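Local coordinates for choline binding protein A (Lactobacillus salivarius str. Ren, PDB 5GT1) that probably serves as a choline-binding surface (S-layer) protein in adhesion to intestinal cells, and carries a zinc-binding domain of the M23 peptidase family, at residues V94-D98 and E99-V103; I150-F154 and N155-T159; Q121-T124 and G125-I128. All blocks are in the same frame, centred on the assembly; numbering follows the deposited sequence.

Interaction 1 of 3, residues V94-D98 and E99-V103; sequences VVRSD and EYTFV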
loop_
_atom_site.group_PDB
_atom_site.type_symbol
_atom_site.label_atom_id
_atom_site.label_comp_id
_atom_site.label_asym_id
_atom_site.label_seq_id
_atom_site.Cartn_x
_atom_site.Cartn_y
_atom_site.Cartn_z
ATOM N N VAL A 94 5.151 6.450 3.933
ATOM C CA VAL A 94 5.491 5.281 4.742
ATOM C C VAL A 94 4.921 5.460 6.157
ATOM O O VAL A 94 5.138 6.494 6.812
ATOM C CB VAL A 94 7.027 5.052 4.800
ATOM C CG1 VAL A 94 7.371 3.776 5.578
ATOM C CG2 VAL A 94 7.597 5.001 3.380
ATOM N N VAL A 95 4.157 4.466 6.599
ATOM C CA VAL A 95 3.581 4.430 7.938
ATOM C C VAL A 95 4.115 3.182 8.644
ATOM O O VAL A 95 4.097 2.089 8.076
ATOM C CB VAL A 95 2.030 4.378 7.892
ATOM C CG1 VAL A 95 1.453 4.251 9.297
ATOM C CG2 VAL A 95 1.459 5.613 7.201
ATOM N N ARG A 96 4.598 3.351 9.878
ATOM C CA ARG A 96 5.159 2.236 10.648
ATOM C C ARG A 96 4.311 1.984 11.873
ATOM O O ARG A 96 4.037 2.911 12.622
ATOM C CB ARG A 96 6.606 2.533 11.071
ATOM C CG ARG A 96 7.221 1.482 11.998
ATOM C CD ARG A 96 7.676 0.230 11.259
ATOM N NE ARG A 96 7.882 -0.896 12.180
ATOM C CZ ARG A 96 8.140 -2.153 11.815
ATOM N NH1 ARG A 96 8.227 -2.490 10.528
ATOM N NH2 ARG A 96 8.310 -3.088 12.751
ATOM N N SER A 97 3.860 0.744 12.043
ATOM C CA SER A 97 3.184 0.321 13.268
ATOM C C SER A 97 4.171 -0.509 14.108
ATOM O O SER A 97 5.368 -0.520 13.821
ATOM C CB SER A 97 1.925 -0.485 12.940
ATOM O OG SER A 97 2.247 -1.734 12.352
ATOM N N ASP A 98 3.687 -1.212 15.128
ATOM C CA ASP A 98 4.595 -2.008 15.966
ATOM C C ASP A 98 5.295 -3.106 15.174
ATOM O O ASP A 98 6.487 -3.362 15.358
ATOM C CB ASP A 98 3.844 -2.602 17.155
ATOM C CG ASP A 98 3.788 -1.645 18.339
ATOM O OD1 ASP A 98 2.722 -1.569 19.000
ATOM O OD2 ASP A 98 4.815 -0.967 18.599
ATOM N N GLU A 99 4.548 -3.722 14.264
ATOM C CA GLU A 99 4.974 -4.911 13.550
ATOM C C GLU A 99 5.282 -4.646 12.066
ATOM O O GLU A 99 6.108 -5.335 11.460
ATOM C CB GLU A 99 3.850 -5.944 13.672
ATOM C CG GLU A 99 4.262 -7.400 13.579
ATOM C CD GLU A 99 3.123 -8.373 13.905
ATOM O OE1 GLU A 99 3.317 -9.593 13.718
ATOM O OE2 GLU A 99 2.033 -7.940 14.347
ATOM N N TYR A 100 4.632 -3.640 11.483
ATOM C CA TYR A 100 4.643 -3.510 10.015
ATOM C C TYR A 100 5.027 -2.144 9.487
ATOM O O TYR A 100 4.757 -1.117 10.115
ATOM C CB TYR A 100 3.269 -3.877 9.439
ATOM C CG TYR A 100 2.810 -5.297 9.699
ATOM C CD1 TYR A 100 3.394 -6.378 9.029
ATOM C CD2 TYR A 100 1.759 -5.554 10.590
ATOM C CE1 TYR A 100 2.952 -7.681 9.260
ATOM C CE2 TYR A 100 1.308 -6.849 10.821
ATOM C CZ TYR A 100 1.907 -7.904 10.156
ATOM O OH TYR A 100 1.462 -9.184 10.385
ATOM N N THR A 101 5.641 -2.150 8.306
ATOM C CA THR A 101 5.821 -0.944 7.517
ATOM C C THR A 101 4.849 -0.995 6.337
ATOM O O THR A 101 4.847 -1.967 5.562
ATOM C CB THR A 101 7.260 -0.854 6.986
ATOM O OG1 THR A 101 8.184 -0.910 8.088
ATOM C CG2 THR A 101 7.462 0.439 6.199
ATOM N N PHE A 102 4.020 0.042 6.221
ATOM C CA PHE A 102 3.055 0.187 5.131
ATOM C C PHE A 102 3.561 1.249 4.166
ATOM O O PHE A 102 3.937 2.343 4.591
ATOM C CB PHE A 102 1.695 0.620 5.705
ATOM C CG PHE A 102 1.141 -0.326 6.747
ATOM C CD1 PHE A 102 0.241 -1.327 6.389
ATOM C CD2 PHE A 102 1.495 -0.192 8.103
ATOM C CE1 PHE A 102 -0.270 -2.198 7.354
ATOM C CE2 PHE A 102 0.996 -1.050 9.061
ATOM C CZ PHE A 102 0.112 -2.052 8.694
ATOM N N VAL A 103 3.578 0.936 2.877
ATOM C CA VAL A 103 3.960 1.919 1.856
ATOM C C VAL A 103 2.755 2.227 0.961
ATOM O O VAL A 103 2.199 1.324 0.333
ATOM C CB VAL A 103 5.155 1.418 1.012
ATOM C CG1 VAL A 103 5.617 2.500 0.031
ATOM C CG2 VAL A 103 6.292 0.990 1.936
HETATM O O HOH W 1 8.569 -6.052 12.645
HETATM O O HOH W 2 1.473 -3.653 14.068
#
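The guanidinium of Arg-96 lies flat over the backbone of the hairpin end, with Tyr-100 N 3.7 Å from its plane, above the middle of the group. At its edge NH1 donates to Thr-101 OG1 at 2.9 Å, the oxygen lying practically in the guanidinium plane, while a water beside NH2 bridges to Glu-99 O. A bend in the middle of the side chain (chi2 78°) folds the group back across the neighbouring strand, and the length and several N-H groups of arginine let one side chain serve both the threonine and the turn. NH1 also bonds to Arg-142 O, and Thr-101 OG1 to Glu-143 O, so both polar ends are tied to the loop following strand 135-141. The Phe-102 ring, on the other side of the hairpin, has Val-95 O at its edge and in its plane, and meets the ring of His-76. One face of the Tyr-100 ring carries Glu-99 CB, near the edge of the ring.

Between the strands, Val-95 and Phe-102 form a hydrogen-bonded antiparallel pair: Phe-102 N reaches Val-95 O at 2.8 Å with an almost linear bond (177°), and the reverse bond measures 2.9 Å from Val-95 N to Phe-102 O. Nearer the turn, Ser-97 N donates to Tyr-100 O at 2.8 Å. Serine suits this place because its short hydroxyl can turn back to accept from Tyr-100 N, with OG 3.2 Å away. On the arginine side, Val-94 CG1 and Thr-101 CG2 make a close methyl-to-methyl contact at 3.4 Å.

Chemically, the serine hydroxyl closes the turn and the arginine bridges the pair Arg-96 and Thr-101; its charge is probably spread over neutral oxygens, while the acid Glu-99 forms its salt bridge with Arg-142.

Interaction 2 of 3, residues I150-F154 and N155-T159; sequences IANSF and NNNGT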
loop_
_atom_site.group_PDB
_atom_site.type_symbol
_atom_site.label_atom_id
_atom_site.label_comp_id
_atom_site.label_asym_id
_atom_site.label_seq_id
_atom_site.Cartn_x
_atom_site.Cartn_y
_atom_site.Cartn_z
ATOM N N ILE A 150 12.675 -1.717 -0.379
ATOM C CA ILE A 150 12.510 -1.256 -1.758
ATOM C C ILE A 150 13.591 -1.830 -2.705
ATOM O O ILE A 150 13.321 -2.133 -3.873
ATOM C CB ILE A 150 12.389 0.283 -1.832
ATOM C CG1 ILE A 150 11.096 0.735 -1.128
ATOM C CG2 ILE A 150 12.326 0.747 -3.279
ATOM C CD1 ILE A 150 11.054 2.210 -0.770
ATOM N N ALA A 151 14.805 -2.018 -2.197
ATOM C CA ALA A 151 15.858 -2.709 -2.967
ATOM C C ALA A 151 15.462 -4.140 -3.352
ATOM O O ALA A 151 15.985 -4.707 -4.329
ATOM C CB ALA A 151 17.175 -2.693 -2.202
ATOM N N ASN A 152 14.520 -4.716 -2.603
ATOM C CA ASN A 152 13.963 -6.027 -2.908
ATOM C C ASN A 152 12.580 -5.987 -3.563
ATOM O O ASN A 152 11.798 -6.931 -3.416
ATOM C CB ASN A 152 13.892 -6.862 -1.629
ATOM C CG ASN A 152 15.251 -7.382 -1.205
ATOM O OD1 ASN A 152 15.723 -8.389 -1.724
ATOM N ND2 ASN A 152 15.888 -6.689 -0.264
ATOM N N SER A 153 12.280 -4.911 -4.286
ATOM C CA SER A 153 10.994 -4.769 -4.978
ATOM C C SER A 153 10.660 -5.925 -5.906
ATOM O O SER A 153 9.485 -6.221 -6.111
ATOM C CB SER A 153 10.959 -3.468 -5.787
ATOM O OG SER A 153 11.008 -2.366 -4.908
ATOM N N PHE A 154 11.678 -6.571 -6.480
ATOM C CA PHE A 154 11.430 -7.643 -7.459
ATOM C C PHE A 154 11.869 -9.030 -6.981
ATOM O O PHE A 154 11.945 -9.995 -7.756
ATOM C CB PHE A 154 11.985 -7.249 -8.837
ATOM C CG PHE A 154 11.423 -5.941 -9.331
ATOM C CD1 PHE A 154 10.101 -5.864 -9.791
ATOM C CD2 PHE A 154 12.176 -4.772 -9.262
ATOM C CE1 PHE A 154 9.555 -4.657 -10.216
ATOM C CE2 PHE A 154 11.640 -3.559 -9.689
ATOM C CZ PHE A 154 10.325 -3.498 -10.161
ATOM N N ASN A 155 12.081 -9.130 -5.677
ATOM C CA ASN A 155 12.581 -10.352 -5.087
ATOM C C ASN A 155 11.536 -10.989 -4.196
ATOM O O ASN A 155 11.166 -10.439 -3.163
ATOM C CB ASN A 155 13.872 -10.072 -4.305
ATOM C CG ASN A 155 15.021 -9.632 -5.204
ATOM O OD1 ASN A 155 15.057 -9.959 -6.395
ATOM N ND2 ASN A 155 15.960 -8.891 -4.638
ATOM N N ASN A 156 11.078 -12.156 -4.627
ATOM C CA ASN A 156 10.085 -12.953 -3.917
ATOM C C ASN A 156 10.742 -13.764 -2.786
ATOM O O ASN A 156 10.724 -14.992 -2.781
ATOM C CB ASN A 156 9.381 -13.843 -4.947
ATOM C CG ASN A 156 8.198 -14.604 -4.375
ATOM O OD1 ASN A 156 7.625 -14.233 -3.349
ATOM N ND2 ASN A 156 7.835 -15.692 -5.045
ATOM N N ASN A 157 11.321 -13.064 -1.820
ATOM C CA ASN A 157 12.130 -13.710 -0.805
ATOM C C ASN A 157 11.562 -13.575 0.607
ATOM O O ASN A 157 12.274 -13.785 1.592
ATOM C CB ASN A 157 13.561 -13.166 -0.861
ATOM C CG ASN A 157 13.643 -11.696 -0.497
ATOM O OD1 ASN A 157 12.623 -11.003 -0.379
ATOM N ND2 ASN A 157 14.864 -11.210 -0.294
ATOM N N GLY A 158 10.287 -13.208 0.708
ATOM C CA GLY A 158 9.666 -13.014 2.020
ATOM C C GLY A 158 9.735 -11.590 2.551
ATOM O O GLY A 158 9.165 -11.306 3.598
ATOM N N THR A 159 10.413 -10.684 1.844
ATOM C CA THR A 159 10.482 -9.288 2.296
ATOM C C THR A 159 9.074 -8.654 2.340
ATOM O O THR A 159 8.660 -8.103 3.361
ATOM C CB THR A 159 11.394 -8.441 1.376
ATOM O OG1 THR A 159 12.724 -8.967 1.427
ATOM C CG2 THR A 159 11.429 -6.983 1.824
HETATM O O HOH W 3 11.934 -12.935 -7.308
#
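Asn-152 OD1 collects two side-chain amides from the loop that follows it. Asn-155 ND2 donates to it at 3.0 Å in a nearly straight bond (174°); the oxygen lies in the amide plane of Asn-155, although the donor stands above the plane of the Asn-152 amide, the two planes being 65° apart. Asn-157 ND2 adds a second, weak bond to the same OD1, at 3.3 Å. The other end of the Asn-152 amide is occupied too, since ND2 donates to Lys-148 O in helix 146-151. Asparagine fits here because one short group offers a donor to the helix and an acceptor to the loop.

A backbone bond runs between the same two residues: Asn-155 N donates to Asn-152 O at 3.2 Å, closing a type I beta turn. Just before it, Ile-150 O accepts from both Ser-153 N and Ser-153 OG. A water bridges Phe-154 O and Asn-156 N, satisfying one acceptor and one donor.

Asn-157 forms an Asx turn. With CG in the crowded position between its own N and carbonyl carbon (chi1 65°), OD1 accepts from Thr-159 N at 3.2 Å and from Thr-159 OG1 at 2.7 Å, both arriving at the same face of the amide. Gly-158, between Asn-157 and Thr-159 in the chain, has a positive phi at which a side chain would collide with the carbonyl oxygen of Asn-157, so glycine suits the place.

An aspartate in place of Asn-155 would probably leave Asn-152 OD1 without its straight bond and set a carboxylate against that oxygen instead.

Much of the shape of the loop leaving helix 146-151 is thus set by amide and backbone hydrogen bonds, one amide link being weak, a chemistry that suits a surface loop.

Interaction 3 of 3, residues Q121-T124 and G125-I128; sequences QINT and GDVI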
loop_
_atom_site.group_PDB
_atom_site.type_symbol
_atom_site.label_atom_id
_atom_site.label_comp_id
_atom_site.label_asym_id
_atom_site.label_seq_id
_atom_site.Cartn_x
_atom_site.Cartn_y
_atom_site.Cartn_z
ATOM N N GLN A 121 0.653 10.724 14.039
ATOM C CA GLN A 121 0.010 9.493 14.500
ATOM C C GLN A 121 -1.270 9.303 13.709
ATOM O O GLN A 121 -2.113 10.198 13.667
ATOM C CB GLN A 121 -0.344 9.587 15.982
ATOM C CG GLN A 121 0.832 9.889 16.901
ATOM C CD GLN A 121 1.785 8.715 17.061
ATOM O OE1 GLN A 121 1.443 7.562 16.756
ATOM N NE2 GLN A 121 2.994 9.002 17.547
ATOM N N ILE A 122 -1.423 8.148 13.072
ATOM C CA ILE A 122 -2.644 7.895 12.315
ATOM C C ILE A 122 -3.369 6.630 12.773
ATOM O O ILE A 122 -2.748 5.676 13.247
ATOM C CB ILE A 122 -2.415 7.880 10.789
ATOM C CG1 ILE A 122 -1.561 6.691 10.371
ATOM C CG2 ILE A 122 -1.795 9.191 10.287
ATOM C CD1 ILE A 122 -1.892 6.213 8.981
ATOM N N ASN A 123 -4.690 6.666 12.657
ATOM C CA ASN A 123 -5.550 5.546 13.002
ATOM C C ASN A 123 -6.115 4.937 11.742
ATOM O O ASN A 123 -6.257 5.626 10.738
ATOM C CB ASN A 123 -6.701 6.022 13.888
ATOM C CG ASN A 123 -6.240 6.383 15.292
ATOM O OD1 ASN A 123 -5.377 5.715 15.872
ATOM N ND2 ASN A 123 -6.813 7.440 15.845
ATOM N N THR A 124 -6.421 3.647 11.790
ATOM C CA THR A 124 -7.090 2.975 10.682
ATOM C C THR A 124 -8.222 3.861 10.167
ATOM O O THR A 124 -9.013 4.406 10.963
ATOM C CB THR A 124 -7.657 1.621 11.137
ATOM O OG1 THR A 124 -6.607 0.859 11.737
ATOM C CG2 THR A 124 -8.238 0.835 9.967
ATOM N N GLY A 125 -8.294 4.043 8.850
ATOM C CA GLY A 125 -9.367 4.875 8.284
ATOM C C GLY A 125 -9.012 6.338 8.057
ATOM O O GLY A 125 -9.662 6.995 7.236
ATOM N N ASP A 126 -8.002 6.859 8.763
ATOM C CA ASP A 126 -7.518 8.241 8.537
ATOM C C ASP A 126 -7.076 8.439 7.071
ATOM O O ASP A 126 -6.479 7.546 6.463
ATOM C CB ASP A 126 -6.345 8.609 9.460
ATOM C CG ASP A 126 -6.761 8.828 10.915
ATOM O OD1 ASP A 126 -7.970 8.798 11.238
ATOM O OD2 ASP A 126 -5.855 9.036 11.753
ATOM N N VAL A 127 -7.352 9.616 6.508
ATOM C CA VAL A 127 -7.020 9.846 5.102
ATOM C C VAL A 127 -5.520 10.100 4.935
ATOM O O VAL A 127 -4.959 11.035 5.534
ATOM C CB VAL A 127 -7.863 10.994 4.500
ATOM C CG1 VAL A 127 -7.438 11.281 3.057
ATOM C CG2 VAL A 127 -9.347 10.622 4.544
ATOM N N ILE A 128 -4.870 9.261 4.136
ATOM C CA ILE A 128 -3.447 9.440 3.801
ATOM C C ILE A 128 -3.276 10.583 2.794
ATOM O O ILE A 128 -2.332 11.397 2.878
ATOM C CB ILE A 128 -2.855 8.141 3.194
ATOM C CG1 ILE A 128 -2.958 6.975 4.202
ATOM C CG2 ILE A 128 -1.411 8.351 2.710
ATOM C CD1 ILE A 128 -2.211 7.198 5.498
HETATM O O HOH W 4 -8.711 9.095 13.900
HETATM O O HOH W 5 -10.265 6.952 11.210
#
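Ile-122 and Ile-128 meet through their CD1 methyls, 3.6 Å apart, the two side chains crossing at about a right angle. This is the close-packed side of the bend. CG1 of Ile-122 takes the position between its backbone N and carbonyl carbon (chi1 67°), which carries CD1 to the methyl of Ile-128. Both isoleucines touch Ala-74, and beyond them lie Val-95 and Val-93 of strand 92-96, so long, branched apolar chains suit these buried places.

The opposite character appears at Asp-126, whose carboxylate works between backbone and solvent. OD2 accepts from Asn-123 N at 2.8 Å in an almost perfectly straight bond (178°), met from above the carboxylate plane. OD1 is held by water instead: one water links it to Asn-123 ND2, and a second, 2.9 Å from Asp-126 OD1, joins it to Thr-124 O. Aspartate suits the place, being short enough to fold its acceptor back to the chain while its other oxygen stays hydrated. At the corner, Thr-124 OG1 is hydrogen-bonded to Thr-24 OG1.

The return bond, from Asp-126 N to Asn-123 O at 2.9 Å, closes the chain reversal. Gly-125 occupies the third position with phi 94°; a CB there would fall 2.4 Å from Thr-124 O, a clash that explains the absence of a side chain.

Together these features define a classic type II beta turn with glycine at its third position, here linking strand 121-122 of the large antiparallel sheet to strand 127-130 of the two-stranded one within the M23 peptidase-family domain.

Interactions 1 and 3 share a packed layer: Val-95 CG2 lies 3.8 Å from Ile-122 CD1, and the two centres are about 12 Å apart. Interaction 2 touches neither; its nearest atoms are about 6 Å from those of interaction 1, and interactions 2 and 3, their centres about 26 Å apart, lie on opposite sides of the chain's centre. Thr-141 nevertheless connects 1 and 2, pairing with the backbone of Thr-101 and bonding through OG1 to Thr-159 O. The zinc ion is held by His-57, Asp-61 and His-137. The His-137 side chain is about 6 Å from that of Val-103, about 7 Å from that of Ser-153 and about 12 Å from that of Ile-128.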